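Local coordinates for protein 3-ketosteroid-delta4-5alpha-dehydrogenase (Rhodococcus jostii, PDB 4AT2) that catalyses, with bound FAD, the 4,5-dehydrogenation of 5alpha-3-ketosteroids, a step in bacterial steroid catabolism, at residues Q226-D231 with I293-A298; L299-A304 with G450-T455; S458-V463 with L471-R476. One frame throughout, in Å; residues are numbered along the deposited sequence.

Interaction 1: Q226-D231 with I293-A298; sequences QTLVTD and ILMAQA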
loop_
_atom_site.group_PDB
_atom_site.type_symbol
_atom_site.label_atom_id
_atom_site.label_comp_id
_atom_site.label_asym_id
_atom_site.label_seq_id
_atom_site.Cartn_x
_atom_site.Cartn_y
_atom_site.Cartn_z
ATOM N N GLN A 226 3.897 -14.310 23.829
ATOM C CA GLN A 226 2.731 -13.433 23.925
ATOM C C GLN A 226 3.069 -11.954 24.069
ATOM O O GLN A 226 2.408 -11.106 23.468
ATOM C CB GLN A 226 1.862 -13.835 25.119
ATOM C CG GLN A 226 1.148 -15.170 24.969
ATOM C CD GLN A 226 0.620 -15.673 26.296
ATOM O OE1 GLN A 226 -0.454 -16.271 26.369
ATOM N NE2 GLN A 226 1.370 -15.425 27.355
ATOM N N THR A 227 4.053 -11.632 24.913
ATOM C CA THR A 227 4.365 -10.234 25.259
ATOM C C THR A 227 5.844 -10.077 25.617
ATOM O O THR A 227 6.465 -11.032 26.086
ATOM C CB THR A 227 3.539 -9.729 26.477
ATOM O OG1 THR A 227 4.223 -10.031 27.695
ATOM C CG2 THR A 227 2.150 -10.355 26.545
ATOM N N LEU A 228 6.380 -8.870 25.456
ATOM C CA LEU A 228 7.749 -8.580 25.851
ATOM C C LEU A 228 7.771 -8.110 27.296
ATOM O O LEU A 228 6.812 -7.498 27.765
ATOM C CB LEU A 228 8.336 -7.499 24.947
ATOM C CG LEU A 228 8.402 -7.917 23.464
ATOM C CD1 LEU A 228 8.646 -6.730 22.544
ATOM C CD2 LEU A 228 9.475 -8.973 23.237
ATOM N N VAL A 229 8.870 -8.402 27.988
ATOM C CA VAL A 229 9.096 -7.904 29.332
ATOM C C VAL A 229 10.135 -6.787 29.248
ATOM O O VAL A 229 11.174 -6.954 28.611
ATOM C CB VAL A 229 9.627 -9.006 30.268
ATOM C CG1 VAL A 229 9.837 -8.455 31.674
ATOM C CG2 VAL A 229 8.666 -10.186 30.299
ATOM N N THR A 230 9.843 -5.649 29.877
ATOM C CA THR A 230 10.773 -4.519 29.864
ATOM C C THR A 230 11.157 -4.100 31.284
ATOM O O THR A 230 10.362 -4.254 32.202
ATOM C CB THR A 230 10.199 -3.291 29.112
ATOM O OG1 THR A 230 8.958 -2.892 29.707
ATOM C CG2 THR A 230 9.975 -3.609 27.642
ATOM N N ASP A 231 12.369 -3.583 31.467
ATOM C CA ASP A 231 12.717 -2.984 32.766
ATOM C C ASP A 231 12.339 -1.497 32.777
ATOM O O ASP A 231 11.742 -1.003 31.816
ATOM C CB ASP A 231 14.187 -3.233 33.151
ATOM C CG ASP A 231 15.180 -2.525 32.237
ATOM O OD1 ASP A 231 14.821 -1.552 31.550
ATOM O OD2 ASP A 231 16.348 -2.946 32.226
ATOM N N ILE A 293 5.002 -8.523 15.557
ATOM C CA ILE A 293 4.886 -7.151 15.072
ATOM C C ILE A 293 4.136 -6.326 16.112
ATOM O O ILE A 293 4.587 -5.248 16.500
ATOM C CB ILE A 293 4.196 -7.074 13.681
ATOM C CG1 ILE A 293 5.095 -7.720 12.618
ATOM C CG2 ILE A 293 3.912 -5.616 13.338
ATOM C CD1 ILE A 293 4.426 -8.039 11.290
ATOM N N LEU A 294 3.005 -6.842 16.578
ATOM C CA LEU A 294 2.182 -6.127 17.557
ATOM C C LEU A 294 2.894 -5.929 18.895
ATOM O O LEU A 294 2.803 -4.851 19.493
ATOM C CB LEU A 294 0.834 -6.838 17.747
ATOM C CG LEU A 294 -0.062 -6.996 16.501
ATOM C CD1 LEU A 294 -1.301 -7.815 16.844
ATOM C CD2 LEU A 294 -0.443 -5.650 15.872
ATOM N N MET A 295 3.605 -6.963 19.344
ATOM C CA MET A 295 4.342 -6.922 20.608
ATOM C C MET A 295 5.367 -5.801 20.592
ATOM O O MET A 295 5.572 -5.119 21.605
ATOM C CB MET A 295 5.086 -8.240 20.826
ATOM C CG MET A 295 4.186 -9.377 21.255
ATOM S SD MET A 295 5.040 -10.969 21.208
ATOM C CE MET A 295 6.583 -10.521 21.908
ATOM N N ALA A 296 6.012 -5.638 19.441
ATOM C CA ALA A 296 7.051 -4.627 19.290
ATOM C C ALA A 296 6.424 -3.236 19.132
ATOM O O ALA A 296 6.904 -2.274 19.738
ATOM C CB ALA A 296 7.966 -4.970 18.120
ATOM N N GLN A 297 5.346 -3.131 18.354
ATOM C CA GLN A 297 4.638 -1.856 18.220
ATOM C C GLN A 297 4.205 -1.320 19.587
ATOM O O GLN A 297 4.184 -0.110 19.802
ATOM C CB GLN A 297 3.388 -2.003 17.354
ATOM C CG GLN A 297 3.623 -2.125 15.856
ATOM C CD GLN A 297 2.306 -2.116 15.101
ATOM O OE1 GLN A 297 1.756 -3.182 14.766
ATOM N NE2 GLN A 297 1.762 -0.917 14.856
ATOM N N ALA A 298 3.845 -2.225 20.506
ATOM C CA ALA A 298 3.435 -1.825 21.857
ATOM C C ALA A 298 4.514 -1.008 22.563
ATOM O O ALA A 298 4.191 -0.197 23.431
ATOM C CB ALA A 298 3.039 -3.040 22.696
HETATM O O HOH W 1 4.952 -6.514 24.135
#

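Interaction 2: L299-A304 with G450-T455; sequences LGADLA and GGLRTT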
loop_
_atom_site.group_PDB
_atom_site.type_symbol
_atom_site.label_atom_id
_atom_site.label_comp_id
_atom_site.label_asym_id
_atom_site.label_seq_id
_atom_site.Cartn_x
_atom_site.Cartn_y
_atom_site.Cartn_z
ATOM N N LEU A 299 5.773 -1.207 22.171
ATOM C CA LEU A 299 6.925 -0.480 22.724
ATOM C C LEU A 299 7.296 0.767 21.921
ATOM O O LEU A 299 8.293 1.434 22.235
ATOM C CB LEU A 299 8.159 -1.393 22.813
ATOM C CG LEU A 299 8.025 -2.659 23.661
ATOM C CD1 LEU A 299 9.395 -3.315 23.789
ATOM C CD2 LEU A 299 7.467 -2.363 25.031
ATOM N N GLY A 300 6.515 1.085 20.896
ATOM C CA GLY A 300 6.843 2.185 20.000
ATOM C C GLY A 300 7.651 1.799 18.762
ATOM O O GLY A 300 8.145 2.664 18.051
ATOM N N ALA A 301 7.780 0.506 18.478
ATOM C CA ALA A 301 8.499 0.094 17.272
ATOM C C ALA A 301 7.810 0.588 16.011
ATOM O O ALA A 301 6.580 0.609 15.928
ATOM C CB ALA A 301 8.656 -1.424 17.209
ATOM N N ASP A 302 8.633 0.957 15.040
ATOM C CA ASP A 302 8.166 1.468 13.763
ATOM C C ASP A 302 7.927 0.320 12.773
ATOM O O ASP A 302 8.392 -0.808 12.992
ATOM C CB ASP A 302 9.213 2.445 13.223
ATOM C CG ASP A 302 8.635 3.466 12.252
ATOM O OD1 ASP A 302 7.402 3.477 12.023
ATOM O OD2 ASP A 302 9.452 4.254 11.716
ATOM N N LEU A 303 7.188 0.626 11.704
ATOM C CA LEU A 303 6.817 -0.342 10.650
ATOM C C LEU A 303 7.213 0.226 9.311
ATOM O O LEU A 303 7.363 1.438 9.176
ATOM C CB LEU A 303 5.290 -0.523 10.604
ATOM C CG LEU A 303 4.523 -0.961 11.856
ATOM C CD1 LEU A 303 3.038 -1.096 11.542
ATOM C CD2 LEU A 303 5.101 -2.271 12.389
ATOM N N ALA A 304 7.335 -0.638 8.307
ATOM C CA ALA A 304 7.509 -0.168 6.939
ATOM C C ALA A 304 6.832 -1.110 5.952
ATOM O O ALA A 304 6.756 -2.325 6.183
ATOM C CB ALA A 304 8.982 -0.010 6.603
ATOM N N GLY A 450 5.582 -6.808 4.557
ATOM C CA GLY A 450 5.794 -5.659 5.435
ATOM C C GLY A 450 5.972 -6.069 6.877
ATOM O O GLY A 450 5.562 -7.157 7.279
ATOM N N GLY A 451 6.582 -5.204 7.673
ATOM C CA GLY A 451 6.707 -5.514 9.099
ATOM C C GLY A 451 7.545 -4.492 9.821
ATOM O O GLY A 451 7.648 -3.341 9.398
ATOM N N LEU A 452 8.145 -4.932 10.923
ATOM C CA LEU A 452 8.972 -4.056 11.733
ATOM C C LEU A 452 10.124 -3.447 10.947
ATOM O O LEU A 452 10.730 -4.102 10.094
ATOM C CB LEU A 452 9.521 -4.830 12.928
ATOM C CG LEU A 452 8.457 -5.351 13.907
ATOM C CD1 LEU A 452 9.096 -6.378 14.844
ATOM C CD2 LEU A 452 7.774 -4.221 14.683
ATOM N N ARG A 453 10.433 -2.196 11.265
ATOM C CA ARG A 453 11.566 -1.501 10.686
ATOM C C ARG A 453 12.816 -1.875 11.494
ATOM O O ARG A 453 12.832 -1.738 12.730
ATOM C CB ARG A 453 11.316 0.013 10.748
ATOM C CG ARG A 453 12.451 0.855 10.190
ATOM C CD ARG A 453 12.425 0.916 8.679
ATOM N NE ARG A 453 13.409 1.873 8.170
ATOM C CZ ARG A 453 13.117 3.094 7.713
ATOM N NH1 ARG A 453 11.854 3.534 7.675
ATOM N NH2 ARG A 453 14.100 3.877 7.271
ATOM N N THR A 454 13.848 -2.346 10.797
ATOM C CA THR A 454 15.090 -2.757 11.453
ATOM C C THR A 454 16.311 -2.155 10.765
ATOM O O THR A 454 16.277 -1.830 9.570
ATOM C CB THR A 454 15.284 -4.292 11.455
ATOM O OG1 THR A 454 15.311 -4.769 10.102
ATOM C CG2 THR A 454 14.185 -5.030 12.260
ATOM N N THR A 455 17.398 -2.041 11.525
ATOM C CA THR A 455 18.681 -1.595 10.992
ATOM C C THR A 455 19.364 -2.742 10.248
ATOM O O THR A 455 18.899 -3.886 10.287
ATOM C CB THR A 455 19.637 -1.163 12.108
ATOM O OG1 THR A 455 19.985 -2.315 12.892
ATOM C CG2 THR A 455 19.020 -0.079 13.006
HETATM O O HOH W 2 9.380 3.363 8.986
#

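Interaction 3: S458-V463 with L471-R476; sequences SEVLHV and LFAAGR. With FAD (flavin-adenine dinucleotide), chain D.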
loop_
_atom_site.group_PDB
_atom_site.type_symbol
_atom_site.label_atom_id
_atom_site.label_comp_id
_atom_site.label_asym_id
_atom_site.label_seq_id
_atom_site.Cartn_x
_atom_site.Cartn_y
_atom_site.Cartn_z
ATOM N N SER A 458 19.918 -5.537 12.403
ATOM C CA SER A 458 18.676 -6.187 12.830
ATOM C C SER A 458 18.178 -5.733 14.193
ATOM O O SER A 458 17.490 -6.484 14.909
ATOM C CB SER A 458 18.791 -7.718 12.739
ATOM O OG SER A 458 18.970 -8.124 11.388
ATOM N N GLU A 459 18.515 -4.492 14.539
ATOM C CA GLU A 459 17.958 -3.834 15.725
ATOM C C GLU A 459 16.577 -3.314 15.358
ATOM O O GLU A 459 16.410 -2.720 14.293
ATOM C CB GLU A 459 18.838 -2.654 16.124
ATOM C CG GLU A 459 20.247 -3.070 16.495
ATOM C CD GLU A 459 21.262 -1.992 16.195
ATOM O OE1 GLU A 459 21.307 -1.471 15.055
ATOM O OE2 GLU A 459 22.049 -1.682 17.115
ATOM N N VAL A 460 15.587 -3.547 16.216
ATOM C CA VAL A 460 14.242 -3.033 15.955
ATOM C C VAL A 460 14.229 -1.538 16.248
ATOM O O VAL A 460 14.630 -1.104 17.334
ATOM C CB VAL A 460 13.182 -3.767 16.811
ATOM C CG1 VAL A 460 11.816 -3.112 16.661
ATOM C CG2 VAL A 460 13.113 -5.238 16.397
ATOM N N LEU A 461 13.780 -0.744 15.281
ATOM C CA LEU A 461 13.777 0.709 15.446
ATOM C C LEU A 461 12.478 1.238 16.038
ATOM O O LEU A 461 11.375 0.889 15.592
ATOM C CB LEU A 461 14.072 1.409 14.113
ATOM C CG LEU A 461 15.492 1.215 13.560
ATOM C CD1 LEU A 461 15.531 1.708 12.120
ATOM C CD2 LEU A 461 16.534 1.942 14.403
ATOM N N HIS A 462 12.630 2.086 17.045
ATOM C CA HIS A 462 11.548 2.895 17.586
ATOM C C HIS A 462 11.180 3.965 16.586
ATOM O O HIS A 462 11.984 4.299 15.693
ATOM C CB HIS A 462 12.053 3.531 18.885
ATOM C CG HIS A 462 10.983 4.149 19.752
ATOM N ND1 HIS A 462 10.603 5.438 19.629
ATOM C CD2 HIS A 462 10.260 3.630 20.814
ATOM C CE1 HIS A 462 9.668 5.717 20.552
ATOM N NE2 HIS A 462 9.468 4.618 21.286
ATOM N N VAL A 463 9.968 4.513 16.702
ATOM C CA VAL A 463 9.560 5.666 15.878
ATOM C C VAL A 463 10.471 6.896 16.049
ATOM O O VAL A 463 10.497 7.788 15.189
ATOM C CB VAL A 463 8.067 6.059 16.045
ATOM C CG1 VAL A 463 7.165 4.986 15.443
ATOM C CG2 VAL A 463 7.710 6.317 17.508
ATOM N N LEU A 471 16.194 -5.473 21.840
ATOM C CA LEU A 471 15.222 -6.007 20.874
ATOM C C LEU A 471 15.741 -6.060 19.446
ATOM O O LEU A 471 16.150 -5.047 18.874
ATOM C CB LEU A 471 13.911 -5.214 20.920
ATOM C CG LEU A 471 12.723 -5.887 20.210
ATOM C CD1 LEU A 471 12.381 -7.235 20.837
ATOM C CD2 LEU A 471 11.529 -4.938 20.223
ATOM N N PHE A 472 15.688 -7.261 18.881
ATOM C CA PHE A 472 16.206 -7.527 17.546
ATOM C C PHE A 472 15.170 -8.324 16.786
ATOM O O PHE A 472 14.266 -8.916 17.394
ATOM C CB PHE A 472 17.525 -8.297 17.659
ATOM C CG PHE A 472 18.513 -7.615 18.561
ATOM C CD1 PHE A 472 19.349 -6.623 18.056
ATOM C CD2 PHE A 472 18.528 -7.891 19.932
ATOM C CE1 PHE A 472 20.225 -5.951 18.894
ATOM C CE2 PHE A 472 19.404 -7.219 20.776
ATOM C CZ PHE A 472 20.255 -6.254 20.253
ATOM N N ALA A 473 15.279 -8.341 15.461
ATOM C CA ALA A 473 14.268 -9.057 14.664
ATOM C C ALA A 473 14.755 -9.345 13.262
ATOM O O ALA A 473 15.551 -8.583 12.714
ATOM C CB ALA A 473 12.959 -8.273 14.618
ATOM N N ALA A 474 14.257 -10.435 12.681
ATOM C CA ALA A 474 14.587 -10.780 11.298
ATOM C C ALA A 474 13.526 -11.700 10.727
ATOM O O ALA A 474 12.718 -12.273 11.468
ATOM C CB ALA A 474 15.962 -11.429 11.215
ATOM N N GLY A 475 13.546 -11.853 9.409
ATOM C CA GLY A 475 12.550 -12.695 8.733
ATOM C C GLY A 475 11.273 -11.915 8.495
ATOM O O GLY A 475 11.275 -10.675 8.506
ATOM N N ARG A 476 10.170 -12.627 8.284
ATOM C CA ARG A 476 8.959 -11.944 7.814
ATOM C C ARG A 476 8.154 -11.199 8.885
ATOM O O ARG A 476 7.101 -10.636 8.583
ATOM C CB ARG A 476 8.081 -12.851 6.929
ATOM C CG ARG A 476 8.737 -13.190 5.575
ATOM C CD ARG A 476 8.695 -12.054 4.533
ATOM N NE ARG A 476 9.494 -10.873 4.913
ATOM C CZ ARG A 476 10.830 -10.829 4.907
ATOM N NH1 ARG A 476 11.537 -11.898 4.538
ATOM N NH2 ARG A 476 11.471 -9.718 5.291
HETATM P PA FAD D . 9.131 -19.217 9.500
HETATM O O1A FAD D . 10.130 -19.981 8.722
HETATM O O2A FAD D . 7.704 -19.506 9.300
HETATM O O5B FAD D . 9.479 -19.393 11.053
HETATM C C5B FAD D . 8.717 -18.720 12.059
HETATM C C4B FAD D . 8.561 -19.661 13.266
HETATM O O4B FAD D . 7.934 -18.861 14.291
HETATM C C3B FAD D . 7.587 -20.797 12.928
HETATM O O3B FAD D . 8.202 -22.066 13.261
HETATM C C2B FAD D . 6.358 -20.499 13.795
HETATM O O2B FAD D . 5.727 -21.732 14.231
HETATM C C1B FAD D . 6.976 -19.737 14.966
HETATM N N9A FAD D . 6.025 -18.860 15.684
HETATM C C8A FAD D . 4.980 -18.177 15.201
HETATM N N7A FAD D . 4.416 -17.514 16.207
HETATM C C5A FAD D . 5.118 -17.769 17.329
HETATM C C6A FAD D . 5.006 -17.377 18.622
HETATM N N6A FAD D . 4.022 -16.546 18.964
HETATM N N1A FAD D . 5.861 -17.801 19.568
HETATM C C2A FAD D . 6.902 -18.655 19.233
HETATM N N3A FAD D . 7.008 -19.055 17.904
HETATM C C4A FAD D . 6.110 -18.602 16.989
HETATM N N1 FAD D . 10.514 -17.669 0.121
HETATM C C2 FAD D . 11.768 -17.716 -0.460
HETATM O O2 FAD D . 12.560 -16.809 -0.244
HETATM N N3 FAD D . 12.125 -18.794 -1.282
HETATM C C4 FAD D . 11.205 -19.808 -1.554
HETATM O O4 FAD D . 11.549 -20.733 -2.295
HETATM C C4X FAD D . 9.933 -19.756 -0.971
HETATM N N5 FAD D . 9.007 -20.711 -1.230
HETATM C C5X FAD D . 7.729 -20.516 -0.848
HETATM C C6 FAD D . 6.717 -21.356 -1.322
HETATM C C7 FAD D . 5.391 -21.174 -0.921
HETATM C C7M FAD D . 4.413 -22.052 -1.430
HETATM C C8 FAD D . 5.065 -20.125 -0.036
HETATM C C8M FAD D . 3.750 -19.888 0.416
HETATM C C9 FAD D . 6.081 -19.296 0.445
HETATM C C9A FAD D . 7.408 -19.471 0.025
HETATM N N10 FAD D . 8.393 -18.649 0.460
HETATM C C10 FAD D . 9.593 -18.690 -0.136
HETATM C "C1'" FAD D . 8.228 -17.747 1.630
HETATM C "C2'" FAD D . 9.016 -18.300 2.827
HETATM O "O2'" FAD D . 8.599 -19.657 2.992
HETATM C "C3'" FAD D . 8.713 -17.504 4.107
HETATM O "O3'" FAD D . 8.501 -16.107 3.835
HETATM C "C4'" FAD D . 9.870 -17.670 5.104
HETATM O "O4'" FAD D . 10.053 -19.073 5.350
HETATM C "C5'" FAD D . 9.554 -16.961 6.423
HETATM O "O5'" FAD D . 10.701 -17.076 7.288
HETATM P P FAD D . 10.568 -16.722 8.855
HETATM O O1P FAD D . 10.120 -15.336 9.030
HETATM O O2P FAD D . 11.822 -17.199 9.527
HETATM O O3P FAD D . 9.262 -17.600 9.282
HETATM O O HOH W 3 16.322 -7.421 10.318
#

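Interaction 1: Q226-D231 with I293-A298
M295 lays its bent thioether tail against Q226 and L228, a worked example of helix-on-sheet packing in an FAD-binding domain. Strand 223-230 belongs to a five-stranded mixed sheet, and the short axes of 226-230 and 293-297 pass 7.9 Å apart, inclined by 31°. The side chains that fill the gap, L228 and M295, cross at about a right angle. M295 places CG anti to its own carbonyl carbon and runs on extended to SD; the turn at chi3 (43°) then swings the terminal methyl toward the leucine. There CE meets the isobutyl group at its branch point, lying 3.5 Å from L228 CG and equally near CD2. The other leucine methyl, CD1, goes past this methyl to the helix backbone, 3.6 Å from M295 O. Nearer the root of the methionine, CG and SD run alongside the carbonyl of Q226, with M295 CG 3.3 Å from Q226 O. That oxygen also accepts a hydrogen bond from the guanidinium NE of R291, one turn earlier in the helix, and on the strand Q226 and T227 both face V240 in a classic beta bulge. With an alanine here in place of the methionine, L228 CG and CD2 would probably lose their methyl partner and a gap would open between helix and strand beside the Q226 carbonyl. The methionine side chain lies about 6 Å from the bound FAD, while L228 rests on L299 and L471. The polar link is a water: it accepts from L228 N at 3.1 Å and donates to M295 O at 3.0 Å, joining strand amide to helix carbonyl.

Interaction 2: L299-A304 with G450-T455
A304 and G451 form the hydrogen-bonded pair of a short antiparallel bridge, exchanging two backbone bonds. A304 N donates to G451 O at 2.9 Å, and G451 N returns a longer bond to A304 O at 3.2 Å. One residue along, L303 and L452 form the non-hydrogen-bonded pair; their side chains diverge at the root, yet the leucine ends approach again, CD2 of L303 to CD2 of L452 at 4.0 Å. That same L452 methyl also touches A301 CB, and A296 of the preceding helix packs on it too. Beyond the pair, R453 N reaches D302 O at 3.0 Å in a nearly straight bond (168° at the hydrogen), but the donor stands above the carbonyl plane. R453 projects CG anti to its backbone N (chi1 179°), then bends at chi2, which carries CD past A304 CB. Its NH1 ends at a water, giving it a hydrogen bond of 2.8 Å. The water in turn donates to L303 O and, weakly, to D302 OD2, so it mediates between carboxylate and guanidinium, whose charged atoms do not meet directly. D302 OD1 meanwhile takes a weak bond from L303 N, which may help to hold the carboxylate. In the next shell, A272 of the second subunit packs on A304 and R453, while Q297 of that subunit meets D302. Upstream, G300 leaves the helix with a positive phi that suits glycine. The whole is a Schellman C-terminal helix end leading into 303-304, an outermost strand, within this chain, of the small three-stranded antiparallel sheet.

Interaction 3: S458-V463 with L471-R476
The ring of F472 receives S458 O at its edge, near the ring plane, and E459 from an oblique direction, with E459 CG 3.7 Å from F472 CE1. The glutamate and phenylalanine side chains lie side by side and point the same way, carboxylate and ring planes only 9° apart. T455 OG1 holds the carboxylate through OE1, and S505 and A506 of helix 490-507 also touch the ring. Two backbone bonds frame the E459-F472 pair: A473 N to S458 O at 2.9 Å, and V460 N to L471 O at 3.1 Å. The latter is almost straight at the hydrogen (175°). V460 sets CG2 anti to its carbonyl carbon, which sends this methyl onto A473 CB at 3.5 Å and onto the L471 branch point, while CG1 rests by L471 CD2. A water donates to both S458 OG and A473 O and so bridges the two segments; S458 OG is also hydrogen-bonded to Y498 O. Past the strand, the chain turns to the cofactor. R476 N donates to FAD O1P at 2.8 Å, and G475 before it has backbone angles, and a closeness to O1P, that leave no room for a side chain. R476 CG lies 3.4 Å from FAD O3', and its guanidinium is held by a salt bridge from NH1 to D494. Strand 471-473 is the outermost strand, within this chain, of the five-stranded parallel sheet of a Rossmann-like FAD-binding fold, and the loop at its C-terminal end adds a backbone amide to the grip on the FAD phosphate.

In the fold
From the N terminus, strand 223-230 first meets helix 291-297, interaction 1 closing a loop of 61 residues. The helix leads through a turn into 299-304, which opens interaction 2; its partner 450-455 returns after 145 residues. Interaction 3 then closes a short loop of seven. The three are in series along the chain, neither nesting nor crossing, yet they abut in space. A296 packs on L452 and, with L228, on L471, while L461 probably takes a hydrogen bond from D302 and gives one to R453. Together they tie the mixed sheet, the small antiparallel sheet and the five-stranded parallel sheet that ends in strand 471-473 into one block, which also touches the second subunit.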